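Local coordinates for protein tyrocidine synthase 2 (PDB 6TA8) that belongs to the non-ribosomal peptide synthetases, large modular enzymes, and is represented here by its condensation domain, at residues 66-79 against 178-192. Sequence-based numbering, arbitrary orientation.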
ATOM      1  N   GLY A  66      26.929 -10.075  -6.517  1.00 69.17           N
ATOM      2  CA  GLY A  66      26.554 -10.790  -5.316  1.00 68.60           C
ATOM      3  C   GLY A  66      26.604  -9.927  -4.067  1.00 67.89           C
ATOM      4  O   GLY A  66      27.248  -8.881  -4.015  1.00 64.74           O
ATOM      5  N   PHE A  67      25.894 -10.389  -3.043  1.00 67.88           N
ATOM      6  CA  PHE A  67      25.893  -9.767  -1.729  1.00 63.94           C
ATOM      7  C   PHE A  67      26.836 -10.513  -0.792  1.00 59.86           C
ATOM      8  O   PHE A  67      27.143 -11.691  -0.987  1.00 69.82           O
ATOM      9  CB  PHE A  67      24.484  -9.751  -1.126  1.00 64.17           C
ATOM     10  CG  PHE A  67      23.508  -8.884  -1.868  1.00 62.55           C
ATOM     11  CD1 PHE A  67      23.532  -7.507  -1.722  1.00 57.19           C
ATOM     12  CD2 PHE A  67      22.550  -9.450  -2.694  1.00 59.76           C
ATOM     13  CE1 PHE A  67      22.628  -6.708  -2.396  1.00 51.81           C
ATOM     14  CE2 PHE A  67      21.643  -8.656  -3.371  1.00 59.07           C
ATOM     15  CZ  PHE A  67      21.682  -7.284  -3.222  1.00 59.06           C
ATOM     16  N   ASP A  68      27.293  -9.806   0.236  1.00 61.35           N
ATOM     17  CA  ASP A  68      28.043 -10.401   1.334  1.00 65.00           C
ATOM     18  C   ASP A  68      27.125 -10.462   2.546  1.00 67.25           C
ATOM     19  O   ASP A  68      26.654  -9.422   3.021  1.00 64.11           O
ATOM     20  CB  ASP A  68      29.309  -9.602   1.645  1.00 58.99           C
ATOM     21  CG  ASP A  68      30.221 -10.318   2.624  1.00 71.20           C
ATOM     22  OD1 ASP A  68      30.815 -11.349   2.241  1.00 78.46           O
ATOM     23  OD2 ASP A  68      30.343  -9.852   3.776  1.00 65.73           O
ATOM     24  N   GLU A  69      26.864 -11.677   3.034  1.00 70.37           N
ATOM     25  CA  GLU A  69      25.883 -11.846   4.101  1.00 69.92           C
ATOM     26  C   GLU A  69      26.312 -11.118   5.370  1.00 64.51           C
ATOM     27  O   GLU A  69      25.469 -10.584   6.100  1.00 61.40           O
ATOM     28  CB  GLU A  69      25.655 -13.333   4.378  1.00 69.43           C
ATOM     29  CG  GLU A  69      26.902 -14.109   4.768  1.00 80.52           C
ATOM     30  CD  GLU A  69      26.584 -15.496   5.293  1.00 81.17           C
ATOM     31  OE1 GLU A  69      25.387 -15.801   5.482  1.00 69.54           O
ATOM     32  OE2 GLU A  69      27.529 -16.283   5.518  1.00 80.44           O
ATOM     33  N   GLY A  70      27.618 -11.079   5.644  1.00 64.16           N
ATOM     34  CA  GLY A  70      28.099 -10.347   6.804  1.00 59.39           C
ATOM     35  C   GLY A  70      27.805  -8.862   6.728  1.00 61.67           C
ATOM     36  O   GLY A  70      27.635  -8.204   7.758  1.00 59.88           O
ATOM     37  N   LEU A  71      27.734  -8.319   5.513  1.00 58.79           N
ATOM     38  CA  LEU A  71      27.364  -6.926   5.295  1.00 59.97           C
ATOM     39  C   LEU A  71      25.856  -6.721   5.259  1.00 64.36           C
ATOM     40  O   LEU A  71      25.368  -5.683   5.723  1.00 61.14           O
ATOM     41  CB  LEU A  71      27.974  -6.421   3.988  1.00 62.89           C
ATOM     42  CG  LEU A  71      29.376  -5.823   4.057  1.00 63.09           C
ATOM     43  CD1 LEU A  71      30.418  -6.883   4.380  1.00 62.25           C
ATOM     44  CD2 LEU A  71      29.695  -5.154   2.744  1.00 60.54           C
ATOM     45  N   VAL A  72      25.112  -7.681   4.707  1.00 63.18           N
ATOM     46  CA  VAL A  72      23.654  -7.600   4.720  1.00 53.37           C
ATOM     47  C   VAL A  72      23.136  -7.651   6.150  1.00 57.07           C
ATOM     48  O   VAL A  72      22.223  -6.903   6.525  1.00 56.15           O
ATOM     49  CB  VAL A  72      23.049  -8.724   3.856  1.00 44.85           C
ATOM     50  CG1 VAL A  72      21.529  -8.741   3.968  1.00 49.09           C
ATOM     51  CG2 VAL A  72      23.479  -8.571   2.406  1.00 48.33           C
ATOM     52  N   ARG A  73      23.714  -8.526   6.975  1.00 56.26           N
ATOM     53  CA  ARG A  73      23.316  -8.594   8.376  1.00 52.61           C
ATOM     54  C   ARG A  73      23.679  -7.313   9.114  1.00 56.13           C
ATOM     55  O   ARG A  73      22.874  -6.788   9.892  1.00 54.50           O
ATOM     56  CB  ARG A  73      23.961  -9.804   9.052  1.00 51.00           C
ATOM     57  CG  ARG A  73      23.494 -11.144   8.505  1.00 53.20           C
ATOM     58  CD  ARG A  73      24.278 -12.292   9.118  1.00 54.68           C
ATOM     59  NE  ARG A  73      23.962 -12.473  10.531  1.00 56.54           N
ATOM     60  CZ  ARG A  73      23.055 -13.329  10.988  1.00 61.25           C
ATOM     61  NH1 ARG A  73      22.371 -14.087  10.141  1.00 57.02           N
ATOM     62  NH2 ARG A  73      22.829 -13.428  12.291  1.00 64.93           N
ATOM     63  N   GLN A  74      24.886  -6.790   8.879  1.00 58.05           N
ATOM     64  CA  GLN A  74      25.298  -5.553   9.534  1.00 55.32           C
ATOM     65  C   GLN A  74      24.424  -4.380   9.115  1.00 56.09           C
ATOM     66  O   GLN A  74      24.176  -3.472   9.918  1.00 52.88           O
ATOM     67  CB  GLN A  74      26.767  -5.258   9.226  1.00 63.91           C
ATOM     68  CG  GLN A  74      27.404  -4.237  10.155  1.00 71.71           C
ATOM     69  CD  GLN A  74      28.885  -4.050   9.890  1.00 74.26           C
ATOM     70  OE1 GLN A  74      29.365  -4.284   8.781  1.00 71.16           O
ATOM     71  NE2 GLN A  74      29.619  -3.624  10.913  1.00 76.34           N
ATOM     72  N   ALA A  75      23.947  -4.380   7.870  1.00 57.39           N
ATOM     73  CA  ALA A  75      23.057  -3.317   7.419  1.00 54.47           C
ATOM     74  C   ALA A  75      21.695  -3.420   8.093  1.00 50.96           C
ATOM     75  O   ALA A  75      21.158  -2.422   8.588  1.00 53.69           O
ATOM     76  CB  ALA A  75      22.912  -3.363   5.897  1.00 51.86           C
ATOM     77  N   PHE A  76      21.122  -4.626   8.131  1.00 51.68           N
ATOM     78  CA  PHE A  76      19.800  -4.795   8.725  1.00 51.89           C
ATOM     79  C   PHE A  76      19.841  -4.673  10.243  1.00 52.91           C
ATOM     80  O   PHE A  76      18.855  -4.238  10.851  1.00 49.81           O
ATOM     81  CB  PHE A  76      19.204  -6.139   8.308  1.00 43.72           C
ATOM     82  CG  PHE A  76      18.522  -6.105   6.969  1.00 47.51           C
ATOM     83  CD1 PHE A  76      17.218  -5.652   6.852  1.00 46.05           C
ATOM     84  CD2 PHE A  76      19.188  -6.517   5.827  1.00 47.49           C
ATOM     85  CE1 PHE A  76      16.589  -5.615   5.622  1.00 41.78           C
ATOM     86  CE2 PHE A  76      18.565  -6.483   4.594  1.00 42.55           C
ATOM     87  CZ  PHE A  76      17.264  -6.031   4.492  1.00 44.80           C
ATOM     88  N   GLN A  77      20.958  -5.045  10.874  1.00 56.08           N
ATOM     89  CA  GLN A  77      21.097  -4.821  12.310  1.00 50.22           C
ATOM     90  C   GLN A  77      21.003  -3.340  12.650  1.00 50.44           C
ATOM     91  O   GLN A  77      20.512  -2.979  13.726  1.00 54.71           O
ATOM     92  CB  GLN A  77      22.421  -5.397  12.812  1.00 50.35           C
ATOM     93  CG  GLN A  77      22.420  -6.908  12.998  1.00 64.32           C
ATOM     94  CD  GLN A  77      21.721  -7.340  14.270  1.00 65.49           C
ATOM     95  OE1 GLN A  77      21.748  -6.633  15.277  1.00 75.91           O
ATOM     96  NE2 GLN A  77      21.091  -8.508  14.231  1.00 57.10           N
ATOM     97  N   GLN A  78      21.464  -2.472  11.749  1.00 46.47           N
ATOM     98  CA  GLN A  78      21.358  -1.035  11.966  1.00 53.42           C
ATOM     99  C   GLN A  78      20.005  -0.491  11.524  1.00 51.74           C
ATOM    100  O   GLN A  78      19.495   0.456  12.134  1.00 49.12           O
ATOM    101  CB  GLN A  78      22.485  -0.309  11.226  1.00 49.40           C
ATOM    102  CG  GLN A  78      22.549   1.185  11.494  1.00 64.10           C
ATOM    103  CD  GLN A  78      22.950   1.509  12.919  1.00 66.23           C
ATOM    104  OE1 GLN A  78      23.589   0.703  13.597  1.00 58.62           O
ATOM    105  NE2 GLN A  78      22.576   2.696  13.382  1.00 60.41           N
ATOM    106  N   ILE A  79      19.413  -1.073  10.480  1.00 47.31           N
ATOM    107  CA  ILE A  79      18.116  -0.606   9.998  1.00 41.48           C
ATOM    108  C   ILE A  79      17.040  -0.839  11.050  1.00 46.68           C
ATOM    109  O   ILE A  79      16.270   0.069  11.387  1.00 44.93           O
ATOM    110  CB  ILE A  79      17.761  -1.292   8.667  1.00 43.86           C
ATOM    111  CG1 ILE A  79      18.618  -0.733   7.530  1.00 48.07           C
ATOM    112  CG2 ILE A  79      16.283  -1.123   8.356  1.00 41.93           C
ATOM    113  CD1 ILE A  79      18.367  -1.399   6.199  1.00 49.70           C
ATOM    114  N   ASP A 178      17.910   3.677   2.828  1.00 39.03           N
ATOM    115  CA  ASP A 178      18.767   3.421   3.981  1.00 41.61           C
ATOM    116  C   ASP A 178      19.595   2.154   3.796  1.00 48.29           C
ATOM    117  O   ASP A 178      20.757   2.104   4.212  1.00 40.40           O
ATOM    118  CB  ASP A 178      17.920   3.337   5.251  1.00 43.80           C
ATOM    119  CG  ASP A 178      17.409   4.694   5.701  1.00 56.07           C
ATOM    120  OD1 ASP A 178      17.624   5.686   4.971  1.00 51.94           O
ATOM    121  OD2 ASP A 178      16.793   4.771   6.786  1.00 47.26           O
ATOM    122  N   PHE A 179      19.020   1.119   3.178  1.00 40.77           N
ATOM    123  CA  PHE A 179      19.780  -0.109   2.968  1.00 47.84           C
ATOM    124  C   PHE A 179      20.878   0.092   1.932  1.00 47.50           C
ATOM    125  O   PHE A 179      21.989  -0.428   2.088  1.00 50.33           O
ATOM    126  CB  PHE A 179      18.855  -1.252   2.551  1.00 50.55           C
ATOM    127  CG  PHE A 179      19.582  -2.529   2.236  1.00 47.70           C
ATOM    128  CD1 PHE A 179      20.162  -3.278   3.246  1.00 39.90           C
ATOM    129  CD2 PHE A 179      19.696  -2.974   0.929  1.00 53.59           C
ATOM    130  CE1 PHE A 179      20.836  -4.449   2.961  1.00 53.40           C
ATOM    131  CE2 PHE A 179      20.369  -4.146   0.637  1.00 50.40           C
ATOM    132  CZ  PHE A 179      20.939  -4.884   1.654  1.00 55.04           C
ATOM    133  N   SER A 180      20.587   0.839   0.864  1.00 47.58           N
ATOM    134  CA  SER A 180      21.617   1.130  -0.127  1.00 44.21           C
ATOM    135  C   SER A 180      22.728   1.987   0.462  1.00 42.88           C
ATOM    136  O   SER A 180      23.883   1.885   0.031  1.00 50.87           O
ATOM    137  CB  SER A 180      21.002   1.818  -1.343  1.00 45.52           C
ATOM    138  OG  SER A 180      21.972   2.022  -2.355  1.00 65.42           O
ATOM    139  N   SER A 181      22.404   2.831   1.443  1.00 48.20           N
ATOM    140  CA  SER A 181      23.428   3.623   2.113  1.00 47.24           C
ATOM    141  C   SER A 181      24.154   2.807   3.175  1.00 46.90           C
ATOM    142  O   SER A 181      25.380   2.909   3.308  1.00 51.61           O
ATOM    143  CB  SER A 181      22.803   4.873   2.734  1.00 42.82           C
ATOM    144  OG  SER A 181      23.760   5.609   3.475  1.00 40.01           O
ATOM    145  N   ALA A 182      23.417   1.994   3.937  1.00 45.74           N
ATOM    146  CA  ALA A 182      24.048   1.158   4.955  1.00 50.64           C
ATOM    147  C   ALA A 182      24.985   0.135   4.326  1.00 51.33           C
ATOM    148  O   ALA A 182      26.079  -0.115   4.843  1.00 57.59           O
ATOM    149  CB  ALA A 182      22.981   0.457   5.795  1.00 54.14           C
ATOM    150  N   TYR A 183      24.571  -0.472   3.211  1.00 44.59           N
ATOM    151  CA  TYR A 183      25.433  -1.441   2.543  1.00 53.67           C
ATOM    152  C   TYR A 183      26.645  -0.769   1.913  1.00 59.22           C
ATOM    153  O   TYR A 183      27.700  -1.400   1.780  1.00 66.82           O
ATOM    154  CB  TYR A 183      24.642  -2.210   1.486  1.00 52.16           C
ATOM    155  CG  TYR A 183      25.325  -3.473   1.009  1.00 52.88           C
ATOM    156  CD1 TYR A 183      25.161  -4.673   1.685  1.00 58.86           C
ATOM    157  CD2 TYR A 183      26.135  -3.462  -0.120  1.00 56.12           C
ATOM    158  CE1 TYR A 183      25.782  -5.829   1.251  1.00 62.70           C
ATOM    159  CE2 TYR A 183      26.762  -4.613  -0.561  1.00 57.07           C
ATOM    160  CZ  TYR A 183      26.582  -5.793   0.129  1.00 59.97           C
ATOM    161  OH  TYR A 183      27.203  -6.942  -0.305  1.00 68.23           O
ATOM    162  N   SER A 184      26.520   0.501   1.525  1.00 54.75           N
ATOM    163  CA  SER A 184      27.661   1.216   0.965  1.00 52.53           C
ATOM    164  C   SER A 184      28.682   1.545   2.047  1.00 57.69           C
ATOM    165  O   SER A 184      29.888   1.342   1.858  1.00 57.17           O
ATOM    166  CB  SER A 184      27.187   2.488   0.261  1.00 51.00           C
ATOM    167  OG  SER A 184      26.219   2.188  -0.728  1.00 62.84           O
ATOM    168  N   GLN A 185      28.216   2.049   3.191  1.00 53.79           N
ATOM    169  CA  GLN A 185      29.125   2.350   4.294  1.00 53.21           C
ATOM    170  C   GLN A 185      29.774   1.090   4.849  1.00 57.37           C
ATOM    171  O   GLN A 185      30.896   1.148   5.363  1.00 60.92           O
ATOM    172  CB  GLN A 185      28.381   3.089   5.406  1.00 51.70           C
ATOM    173  CG  GLN A 185      27.688   4.368   4.963  1.00 52.50           C
ATOM    174  CD  GLN A 185      26.882   5.002   6.079  1.00 48.93           C
ATOM    175  OE1 GLN A 185      27.311   5.029   7.233  1.00 47.42           O
ATOM    176  NE2 GLN A 185      25.703   5.513   5.741  1.00 55.52           N
ATOM    177  N   ALA A 186      29.092  -0.053   4.755  1.00 60.19           N
ATOM    178  CA  ALA A 186      29.638  -1.286   5.313  1.00 62.02           C
ATOM    179  C   ALA A 186      30.815  -1.796   4.491  1.00 51.52           C
ATOM    180  O   ALA A 186      31.838  -2.205   5.053  1.00 62.01           O
ATOM    181  CB  ALA A 186      28.547  -2.352   5.404  1.00 60.87           C
ATOM    182  N   LEU A 187      30.692  -1.783   3.160  1.00 56.47           N
ATOM    183  CA  LEU A 187      31.776  -2.285   2.321  1.00 61.95           C
ATOM    184  C   LEU A 187      32.976  -1.348   2.333  1.00 62.27           C
ATOM    185  O   LEU A 187      34.107  -1.788   2.096  1.00 56.41           O
ATOM    186  CB  LEU A 187      31.283  -2.505   0.890  1.00 65.60           C
ATOM    187  CG  LEU A 187      32.208  -3.313  -0.027  1.00 75.81           C
ATOM    188  CD1 LEU A 187      32.475  -4.705   0.533  1.00 73.14           C
ATOM    189  CD2 LEU A 187      31.627  -3.400  -1.431  1.00 70.14           C
ATOM    190  N   HIS A 188      32.755  -0.064   2.599  1.00 63.70           N
ATOM    191  CA  HIS A 188      33.851   0.877   2.792  1.00 55.09           C
ATOM    192  C   HIS A 188      34.441   0.802   4.194  1.00 56.97           C
ATOM    193  O   HIS A 188      35.305   1.620   4.530  1.00 58.83           O
ATOM    194  CB  HIS A 188      33.376   2.302   2.499  1.00 59.96           C
ATOM    195  CG  HIS A 188      33.317   2.630   1.040  1.00 59.28           C
ATOM    196  ND1 HIS A 188      32.218   2.350   0.256  1.00 59.58           N
ATOM    197  CD2 HIS A 188      34.223   3.213   0.221  1.00 59.24           C
ATOM    198  CE1 HIS A 188      32.450   2.748  -0.982  1.00 63.41           C
ATOM    199  NE2 HIS A 188      33.660   3.275  -1.030  1.00 67.31           N
ATOM    200  N   GLN A 189      33.988  -0.156   5.006  1.00 60.45           N
ATOM    201  CA  GLN A 189      34.478  -0.356   6.372  1.00 61.45           C
ATOM    202  C   GLN A 189      34.235   0.878   7.239  1.00 54.29           C
ATOM    203  O   GLN A 189      35.072   1.259   8.060  1.00 54.47           O
ATOM    204  CB  GLN A 189      35.956  -0.752   6.383  1.00 63.41           C
ATOM    205  CG  GLN A 189      36.211  -2.187   5.953  1.00 58.89           C
ATOM    206  CD  GLN A 189      36.845  -2.277   4.580  1.00 68.05           C
ATOM    207  OE1 GLN A 189      36.415  -1.609   3.640  1.00 63.62           O
ATOM    208  NE2 GLN A 189      37.875  -3.108   4.457  1.00 67.07           N
ATOM    209  N   GLN A 190      33.077   1.503   7.057  1.00 58.52           N
ATOM    210  CA  GLN A 190      32.638   2.606   7.897  1.00 54.86           C
ATOM    211  C   GLN A 190      31.583   2.117   8.882  1.00 57.54           C
ATOM    212  O   GLN A 190      30.864   1.150   8.618  1.00 56.33           O
ATOM    213  CB  GLN A 190      32.058   3.749   7.058  1.00 57.77           C
ATOM    214  CG  GLN A 190      32.964   4.265   5.953  1.00 53.81           C
ATOM    215  CD  GLN A 190      32.304   5.365   5.140  1.00 55.29           C
ATOM    216  OE1 GLN A 190      31.175   5.768   5.425  1.00 51.69           O
ATOM    217  NE2 GLN A 190      33.005   5.857   4.125  1.00 53.11           N
ATOM    218  N   GLU A 191      31.499   2.792  10.024  1.00 55.50           N
ATOM    219  CA  GLU A 191      30.399   2.538  10.942  1.00 60.39           C
ATOM    220  C   GLU A 191      29.121   3.136  10.370  1.00 62.49           C
ATOM    221  O   GLU A 191      29.088   4.310   9.989  1.00 66.67           O
ATOM    222  CB  GLU A 191      30.699   3.120  12.325  1.00 71.67           C
ATOM    223  CG  GLU A 191      31.364   4.488  12.323  1.00 76.54           C
ATOM    224  CD  GLU A 191      31.751   4.937  13.719  1.00 83.40           C
ATOM    225  OE1 GLU A 191      31.334   4.270  14.691  1.00 86.68           O
ATOM    226  OE2 GLU A 191      32.469   5.952  13.849  1.00 85.77           O
ATOM    227  N   ILE A 192      28.071   2.322  10.301  1.00 59.66           N
ATOM    228  CA  ILE A 192      26.859   2.700   9.582  1.00 56.22           C
ATOM    229  C   ILE A 192      26.196   3.876  10.288  1.00 59.24           C
ATOM    230  O   ILE A 192      25.821   3.786  11.463  1.00 59.33           O
ATOM    231  CB  ILE A 192      25.901   1.508   9.460  1.00 55.14           C
ATOM    232  CG1 ILE A 192      26.629   0.315   8.837  1.00 58.92           C
ATOM    233  CG2 ILE A 192      24.684   1.893   8.635  1.00 54.96           C
ATOM    234  CD1 ILE A 192      25.775  -0.919   8.690  1.00 51.50           C
TER
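A75 and A182 mark where helix 69-79 meets helix 178-187: their CA atoms lie 5.2 Å apart, and the axes, their N-to-C directions 127° apart, approach to 8.8 Å. The small methyls make this closeness possible, A75 CB resting 3.8 Å from A182 CB. Toward the N-terminal end of 69-79, Y183 reaches across with CG anti to its backbone N (chi1 -164°), which carries the phenol to the helix start. There Y183 OH accepts a fairly straight hydrogen bond (158°) from D68 N, the N-cap residue's amide, 2.9 Å away. The ring edge of F67 meets the Y183 ring in a T-shaped pair, while L71 CD2 sits over one face of the tyrosine, near its rim, and also packs 3.6 Å from L187 CD1. Beyond A75, the F179 ring lies obliquely against that of F76, F179 CE1 3.5 Å from F76 CE2, and I79 CD1 sits at the edge of the F179 ring. I192, past the Schellman motif that closes helix 178-187, folds back so that its CD1 meets Q74 O at 3.3 Å and its CG2 lies alongside Q78 CG. F67, V72, F76 and F179 also touch L158 or V160 of strand 155-163. This is the layer of two helices packed on a mixed sheet, an alpha/beta arrangement like that of the chloramphenicol acetyltransferase-like halves of condensation domains.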